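Local atomic coordinates of histidine acid phosphatase (Bifidobacterium longum subsp. infantis, PDB entry 6RXD), a protein that is a histidine acid phytase that probably removes phosphate from inositol hexakisphosphate, other inositol polyphosphates and 2,3-bisphosphoglycerate. Residues Lys78-Phe81 with Val82-Ser86; Thr101-Gly104 with Ala105-Tyr109; Pro359-Ala362 with Gly363-Glu366. All coordinates share one frame; numbering follows the deposited sequence.

Contact 1: residues Lys78-Phe81 with Val82-Ser86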
loop_
_atom_site.group_PDB
_atom_site.type_symbol
_atom_site.label_atom_id
_atom_site.label_comp_id
_atom_site.label_asym_id
_atom_site.label_seq_id
_atom_site.Cartn_x
_atom_site.Cartn_y
_atom_site.Cartn_z
ATOM N N LYS A 78 -15.641 -2.567 30.636
ATOM C CA LYS A 78 -14.746 -1.443 30.911
ATOM C C LYS A 78 -13.308 -1.925 30.949
ATOM O O LYS A 78 -12.441 -1.403 30.249
ATOM C CB LYS A 78 -15.068 -0.835 32.278
ATOM C CG LYS A 78 -14.175 0.335 32.670
ATOM C CD LYS A 78 -14.204 0.627 34.169
ATOM C CE LYS A 78 -15.603 0.557 34.738
ATOM N NZ LYS A 78 -15.667 1.082 36.139
ATOM N N ALA A 79 -13.049 -2.924 31.790
ATOM C CA ALA A 79 -11.684 -3.416 31.945
ATOM C C ALA A 79 -11.097 -3.913 30.631
ATOM O O ALA A 79 -9.924 -3.684 30.345
ATOM C CB ALA A 79 -11.631 -4.517 33.017
ATOM N N GLU A 80 -11.915 -4.592 29.835
ATOM C CA GLU A 80 -11.416 -5.157 28.582
ATOM C C GLU A 80 -11.102 -4.064 27.566
ATOM O O GLU A 80 -10.070 -4.138 26.876
ATOM C CB GLU A 80 -12.383 -6.195 27.990
ATOM C CG GLU A 80 -11.952 -6.762 26.638
ATOM C CD GLU A 80 -10.797 -7.749 26.734
ATOM O OE1 GLU A 80 -10.378 -8.096 27.862
ATOM O OE2 GLU A 80 -10.309 -8.193 25.674
ATOM N N PHE A 81 -11.946 -3.045 27.495
ATOM C CA PHE A 81 -11.731 -1.939 26.563
ATOM C C PHE A 81 -10.439 -1.194 26.912
ATOM O O PHE A 81 -9.601 -0.940 26.046
ATOM C CB PHE A 81 -12.937 -1.000 26.599
ATOM C CG PHE A 81 -12.948 0.032 25.504
ATOM C CD1 PHE A 81 -13.167 -0.334 24.185
ATOM C CD2 PHE A 81 -12.760 1.367 25.804
ATOM C CE1 PHE A 81 -13.178 0.627 23.181
ATOM C CE2 PHE A 81 -12.784 2.333 24.811
ATOM C CZ PHE A 81 -12.993 1.965 23.506
ATOM N N VAL A 82 -10.252 -0.870 28.190
ATOM C CA VAL A 82 -9.051 -0.167 28.633
ATOM C C VAL A 82 -7.798 -1.030 28.421
ATOM O O VAL A 82 -6.732 -0.532 28.061
ATOM C CB VAL A 82 -9.181 0.282 30.114
ATOM C CG1 VAL A 82 -7.897 0.951 30.598
ATOM C CG2 VAL A 82 -10.368 1.227 30.281
ATOM N N LYS A 83 -7.928 -2.341 28.628
ATOM C CA LYS A 83 -6.794 -3.253 28.400
ATOM C C LYS A 83 -6.377 -3.268 26.928
ATOM O O LYS A 83 -5.184 -3.282 26.600
ATOM C CB LYS A 83 -7.138 -4.682 28.837
ATOM C CG LYS A 83 -6.003 -5.683 28.608
ATOM C CD LYS A 83 -6.392 -7.114 29.013
ATOM C CE LYS A 83 -5.250 -8.083 28.697
ATOM N NZ LYS A 83 -5.601 -9.496 29.006
ATOM N N ASN A 84 -7.364 -3.278 26.036
ATOM C CA ASN A 84 -7.073 -3.305 24.602
ATOM C C ASN A 84 -6.344 -2.035 24.185
ATOM O O ASN A 84 -5.333 -2.079 23.470
ATOM C CB ASN A 84 -8.365 -3.470 23.783
ATOM C CG ASN A 84 -8.894 -4.887 23.819
ATOM O OD1 ASN A 84 -8.119 -5.835 23.893
ATOM N ND2 ASN A 84 -10.215 -5.039 23.788
ATOM N N LEU A 85 -6.848 -0.902 24.660
ATOM C CA LEU A 85 -6.239 0.389 24.318
ATOM C C LEU A 85 -4.831 0.501 24.883
ATOM O O LEU A 85 -3.905 0.861 24.166
ATOM C CB LEU A 85 -7.097 1.557 24.812
ATOM C CG LEU A 85 -8.491 1.724 24.210
ATOM C CD1 LEU A 85 -9.238 2.828 24.940
ATOM C CD2 LEU A 85 -8.382 2.062 22.753
ATOM N N SER A 86 -4.652 0.173 26.167
ATOM C CA SER A 86 -3.332 0.219 26.800
ATOM C C SER A 86 -2.341 -0.676 26.074
ATOM O O SER A 86 -1.174 -0.330 25.899
ATOM C CB SER A 86 -3.424 -0.210 28.266
ATOM O OG SER A 86 -4.169 0.726 29.009
HETATM O O HOH W 1 -7.617 -7.683 25.589
#
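Phe81 and Leu85 are brought together by contrasting first torsions. Phe81 holds CG opposite its own backbone N (chi1 -169°), whereas Leu85 holds CG opposite its carbonyl carbon (chi1 -64°), leaning back to the preceding turn. Leu85 CD1 therefore lands 3.6 Å from Phe81 CE2, with Leu85 CG over one face of the ring. The same CG sits 3.4 Å from Phe81 O, so the leucine packs against both ring and backbone.

Beneath these side chains runs the i to i+4 ladder of an alpha helix, 75-95 in this fold. Its rungs here join Val82, Lys83, Asn84 and Leu85 N to the carbonyls of Lys78, Ala79, Glu80 and Phe81; the first is nearly straight, with Val82 N 3.1 Å from Lys78 O. Phe81 and Leu85 pack on Ala63 and Leu59 of helix 55-69 and on Leu308 and Leu311 of helix 301-317, and Phe81 also makes a T-shaped stack with Phe249.

In one of the two Glu80 conformers, a water joins Glu80 to Asn84, donating to Glu80 OE2 at 2.7 Å and to Asn84 OD1 at 2.6 Å; carboxylate and amide there stand 90° apart. Asn84 is buried, and its amide is further satisfied by Ala329 N at OD1 and Tyr333 OH at ND2, while Glu80 OE2 also binds Gln332 NE2.

Contact 2: residues Thr101-Gly104 with Ala105-Tyr109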
loop_
_atom_site.group_PDB
_atom_site.type_symbol
_atom_site.label_atom_id
_atom_site.label_comp_id
_atom_site.label_asym_id
_atom_site.label_seq_id
_atom_site.Cartn_x
_atom_site.Cartn_y
_atom_site.Cartn_z
ATOM N N THR A 101 6.339 -2.732 11.425
ATOM C CA THR A 101 6.094 -3.749 12.440
ATOM C C THR A 101 6.897 -5.003 12.104
ATOM O O THR A 101 7.488 -5.093 11.023
ATOM C CB THR A 101 4.601 -4.098 12.509
ATOM O OG1 THR A 101 4.207 -4.728 11.287
ATOM C CG2 THR A 101 3.765 -2.845 12.716
ATOM N N GLY A 102 6.931 -5.966 13.031
ATOM C CA GLY A 102 7.570 -7.241 12.764
ATOM C C GLY A 102 6.964 -7.911 11.543
ATOM O O GLY A 102 7.675 -8.508 10.727
ATOM N N GLN A 103 5.644 -7.819 11.418
ATOM C CA GLN A 103 4.963 -8.379 10.256
ATOM C C GLN A 103 5.423 -7.692 8.971
ATOM O O GLN A 103 5.636 -8.344 7.947
ATOM C CB GLN A 103 3.448 -8.199 10.403
ATOM C CG GLN A 103 2.632 -8.692 9.208
ATOM C CD GLN A 103 1.150 -8.371 9.370
ATOM O OE1 GLN A 103 0.654 -7.372 8.850
ATOM N NE2 GLN A 103 0.444 -9.213 10.106
ATOM N N GLY A 104 5.556 -6.367 9.021
ATOM C CA GLY A 104 5.971 -5.614 7.838
ATOM C C GLY A 104 7.371 -5.994 7.385
ATOM O O GLY A 104 7.674 -6.033 6.193
ATOM N N ALA A 105 8.239 -6.267 8.346
ATOM C CA ALA A 105 9.586 -6.711 8.034
ATOM C C ALA A 105 9.544 -8.097 7.393
ATOM O O ALA A 105 10.232 -8.361 6.381
ATOM C CB ALA A 105 10.449 -6.734 9.309
ATOM N N GLN A 106 8.745 -8.987 7.980
ATOM C CA GLN A 106 8.629 -10.355 7.472
ATOM C C GLN A 106 8.036 -10.404 6.073
ATOM O O GLN A 106 8.433 -11.254 5.263
ATOM C CB GLN A 106 7.820 -11.238 8.431
ATOM C CG GLN A 106 8.552 -11.506 9.750
ATOM C CD GLN A 106 7.747 -12.342 10.739
ATOM O OE1 GLN A 106 6.517 -12.302 10.758
ATOM N NE2 GLN A 106 8.450 -13.095 11.574
ATOM N N GLN A 107 7.097 -9.502 5.792
ATOM C CA GLN A 107 6.478 -9.422 4.462
ATOM C C GLN A 107 7.545 -9.222 3.410
ATOM O O GLN A 107 7.630 -9.978 2.449
ATOM C CB GLN A 107 5.440 -8.287 4.383
ATOM C CG GLN A 107 4.145 -8.563 5.164
ATOM C CD GLN A 107 3.316 -7.306 5.410
ATOM O OE1 GLN A 107 3.810 -6.182 5.262
ATOM N NE2 GLN A 107 2.045 -7.490 5.803
ATOM N N HIS A 108 8.374 -8.206 3.610
ATOM C CA HIS A 108 9.406 -7.882 2.633
ATOM C C HIS A 108 10.550 -8.885 2.604
ATOM O O HIS A 108 11.099 -9.175 1.541
ATOM C CB HIS A 108 9.875 -6.439 2.814
ATOM C CG HIS A 108 8.942 -5.459 2.186
ATOM N ND1 HIS A 108 9.072 -5.057 0.873
ATOM C CD2 HIS A 108 7.813 -4.877 2.650
ATOM C CE1 HIS A 108 8.079 -4.244 0.565
ATOM N NE2 HIS A 108 7.295 -4.120 1.624
ATOM N N TYR A 109 10.890 -9.438 3.760
ATOM C CA TYR A 109 11.909 -10.483 3.804
ATOM C C TYR A 109 11.485 -11.656 2.914
ATOM O O TYR A 109 12.275 -12.164 2.117
ATOM C CB TYR A 109 12.106 -10.925 5.253
ATOM C CG TYR A 109 13.251 -11.898 5.454
ATOM C CD1 TYR A 109 14.503 -11.449 5.861
ATOM C CD2 TYR A 109 13.074 -13.261 5.245
ATOM C CE1 TYR A 109 15.547 -12.329 6.052
ATOM C CE2 TYR A 109 14.117 -14.152 5.429
ATOM C CZ TYR A 109 15.350 -13.676 5.832
ATOM O OH TYR A 109 16.389 -14.558 6.025
#
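Gln107 lies back along the helix over Gln103 and Gly104, and its chain can be walked outward atom by atom. CB is 3.6 Å from Gln103 O. With CG turned beside the backbone N (chi1 -72°), CG comes to 3.2 Å from that same Gln103 O, which already accepts the backbone bond from Gln107 N at 2.8 Å. CD is still beside Gln103 O and nears Gly104 CA, and the two branches then part. OE1 rests 3.4 Å from Gly104 CA, where no side chain intervenes, and takes a hydrogen bond from Ser47 N. NE2 points to Gln103, 3.4 Å from its OE1, but the angle is too poor for a hydrogen bond; the two amides, their planes 32° apart, are neighbours more than partners. Gln103 instead gives OE1 to Ser47 OG and NE2 to Ala316 O. A leucine in place of Gln107 would probably leave Ser47 N without its acceptor.

At the start of the helix, Thr101 is the N-cap residue: its OG1 receives Gly104 N at 3.1 Å, with an N-H...O angle of 156°, and also hydrogen-bonds Asp317 O. The ladder continues through Ala105 N to Thr101 O and Gln106 N to Gly102 O, then weakens at His108 N to Gly104 O, 3.4 Å. That carbonyl also lies at the edge of the His108 ring, in its plane, beside CD2.

His108 NE2 makes a weak hydrogen bond to Arg44 O; Arg44 and Ser47, which bonds both glutamines, belong to the RHG signature region of histidine phosphatases, where strand 34-44 ends. The first turn of helix 102-118 thus packs against this region, the end of helix 301-317, and helix 141-157, which Ala105, His108 and Tyr109 touch through Asn149, Ser146 and Lys152.

Contact 3: residues Pro359-Ala362 with Gly363-Glu366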
loop_
_atom_site.group_PDB
_atom_site.type_symbol
_atom_site.label_atom_id
_atom_site.label_comp_id
_atom_site.label_asym_id
_atom_site.label_seq_id
_atom_site.Cartn_x
_atom_site.Cartn_y
_atom_site.Cartn_z
ATOM N N PRO A 359 -9.203 4.577 -9.663
ATOM C CA PRO A 359 -9.870 4.852 -10.944
ATOM C C PRO A 359 -10.796 6.071 -10.852
ATOM O O PRO A 359 -10.969 6.802 -11.841
ATOM C CB PRO A 359 -10.693 3.585 -11.187
ATOM C CG PRO A 359 -9.950 2.514 -10.457
ATOM C CD PRO A 359 -9.432 3.192 -9.204
ATOM N N SER A 360 -11.384 6.271 -9.671
ATOM C CA SER A 360 -12.268 7.413 -9.418
ATOM C C SER A 360 -13.410 7.450 -10.435
ATOM O O SER A 360 -13.854 6.406 -10.912
ATOM C CB SER A 360 -11.467 8.718 -9.412
ATOM O OG SER A 360 -12.218 9.782 -8.821
ATOM N N TYR A 361 -13.892 8.645 -10.759
ATOM C CA TYR A 361 -15.120 8.777 -11.545
ATOM C C TYR A 361 -14.903 8.796 -13.060
ATOM O O TYR A 361 -13.848 9.209 -13.543
ATOM C CB TYR A 361 -15.928 10.009 -11.083
ATOM C CG TYR A 361 -15.328 11.362 -11.453
ATOM C CD1 TYR A 361 -15.636 11.973 -12.660
ATOM C CD2 TYR A 361 -14.475 12.029 -10.585
ATOM C CE1 TYR A 361 -15.116 13.215 -12.996
ATOM C CE2 TYR A 361 -13.936 13.264 -10.915
ATOM C CZ TYR A 361 -14.263 13.852 -12.121
ATOM O OH TYR A 361 -13.740 15.085 -12.450
ATOM N N ALA A 362 -15.914 8.350 -13.800
ATOM C CA ALA A 362 -15.836 8.288 -15.260
ATOM C C ALA A 362 -15.780 9.687 -15.862
ATOM O O ALA A 362 -16.456 10.596 -15.389
ATOM C CB ALA A 362 -17.020 7.522 -15.823
ATOM N N GLY A 363 -14.980 9.849 -16.911
ATOM C CA GLY A 363 -14.852 11.139 -17.566
ATOM C C GLY A 363 -13.543 11.844 -17.257
ATOM O O GLY A 363 -13.308 12.953 -17.741
ATOM N N GLN A 364 -12.698 11.219 -16.439
ATOM C CA GLN A 364 -11.384 11.772 -16.127
ATOM C C GLN A 364 -10.341 10.658 -16.005
ATOM O O GLN A 364 -10.688 9.498 -15.741
ATOM C CB GLN A 364 -11.432 12.600 -14.830
ATOM C CG GLN A 364 -11.797 11.802 -13.562
ATOM C CD GLN A 364 -10.623 11.026 -12.968
ATOM O OE1 GLN A 364 -9.481 11.504 -12.953
ATOM N NE2 GLN A 364 -10.898 9.814 -12.489
ATOM N N ASN A 365 -9.073 11.005 -16.204
ATOM C CA ASN A 365 -7.981 10.089 -15.869
ATOM C C ASN A 365 -6.908 10.782 -15.051
ATOM O O ASN A 365 -5.792 10.276 -14.924
ATOM C CB ASN A 365 -7.357 9.462 -17.126
ATOM C CG ASN A 365 -6.799 10.501 -18.090
ATOM O OD1 ASN A 365 -6.750 11.693 -17.787
ATOM N ND2 ASN A 365 -6.362 10.044 -19.258
ATOM N N GLU A 366 -7.246 11.950 -14.511
ATOM C CA GLU A 366 -6.307 12.759 -13.740
ATOM C C GLU A 366 -5.840 12.052 -12.477
ATOM O O GLU A 366 -4.714 12.248 -12.022
ATOM C CB GLU A 366 -6.943 14.106 -13.371
ATOM C CG GLU A 366 -7.227 15.006 -14.557
ATOM C CD GLU A 366 -5.971 15.373 -15.318
ATOM O OE1 GLU A 366 -6.014 15.375 -16.566
ATOM O OE2 GLU A 366 -4.941 15.656 -14.670
#
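Tyr361 and Gln364, the first and last residues of a type II beta turn, hold each other by a hydrogen bond and a CH-pi contact. The hydrogen bond runs from Gln364 NE2 to Tyr361 O at 3.2 Å; the donor lies in the carbonyl plane, on a lone pair, with an N-H...O angle of 152°. A side-chain amide thus ties the end of the turn to its start. NE2 is also 3.1 Å from Pro359 O, a carbonyl that accepts from Gln418 NE2, and the other branch, Gln364 OE1, takes Thr367 N.

The CH-pi contact puts Gln364 CG over the centre of one face of the tyrosine ring, 3.6 Å from the centroid. It depends on Gln364 holding CG between its backbone N and carbonyl carbon (chi1 63°) and bending again at chi2, which lays the chain across the ring and curls the amide back to the Tyr361 carbonyl.

Gly363, at the third position of the turn with phi 105°, could not carry a CB without clashing with Ala362 O.

The turn lies in the loop between helices 339-357 and 372-386. Tyr361 OH hydrogen-bonds Asp221 OD1 at the junction of helices 206-220 and 222-232; Phe217 of the first touches Tyr361 and Gln364, Ile224 of the second touches Ser360 and Tyr361, and backbone bonds to Ala419 fasten Ser360 and Ala362.

The three contacts come in series within one histidine phosphatase chain. Contacts 1 and 2 sit on consecutive helices, 75-95 and 102-118, yet their centres are 27 Å apart. The zinc ligand Glu94 lies near the end of the first helix, and His326 binds the same ion. Contact 3 comes much later, in a loop between helices 339-357 and 372-386; its centre is 34 Å from that of contact 2, across the chain's centre, and 43 Å from that of contact 1. None touches another: contact 1 lies about 29 Å from the chain's centre, among helices 55-69 and 301-317, contact 2 belongs to packing beside strand 34-44, and contact 3 to a turn packed on helices 206-220 and 222-232.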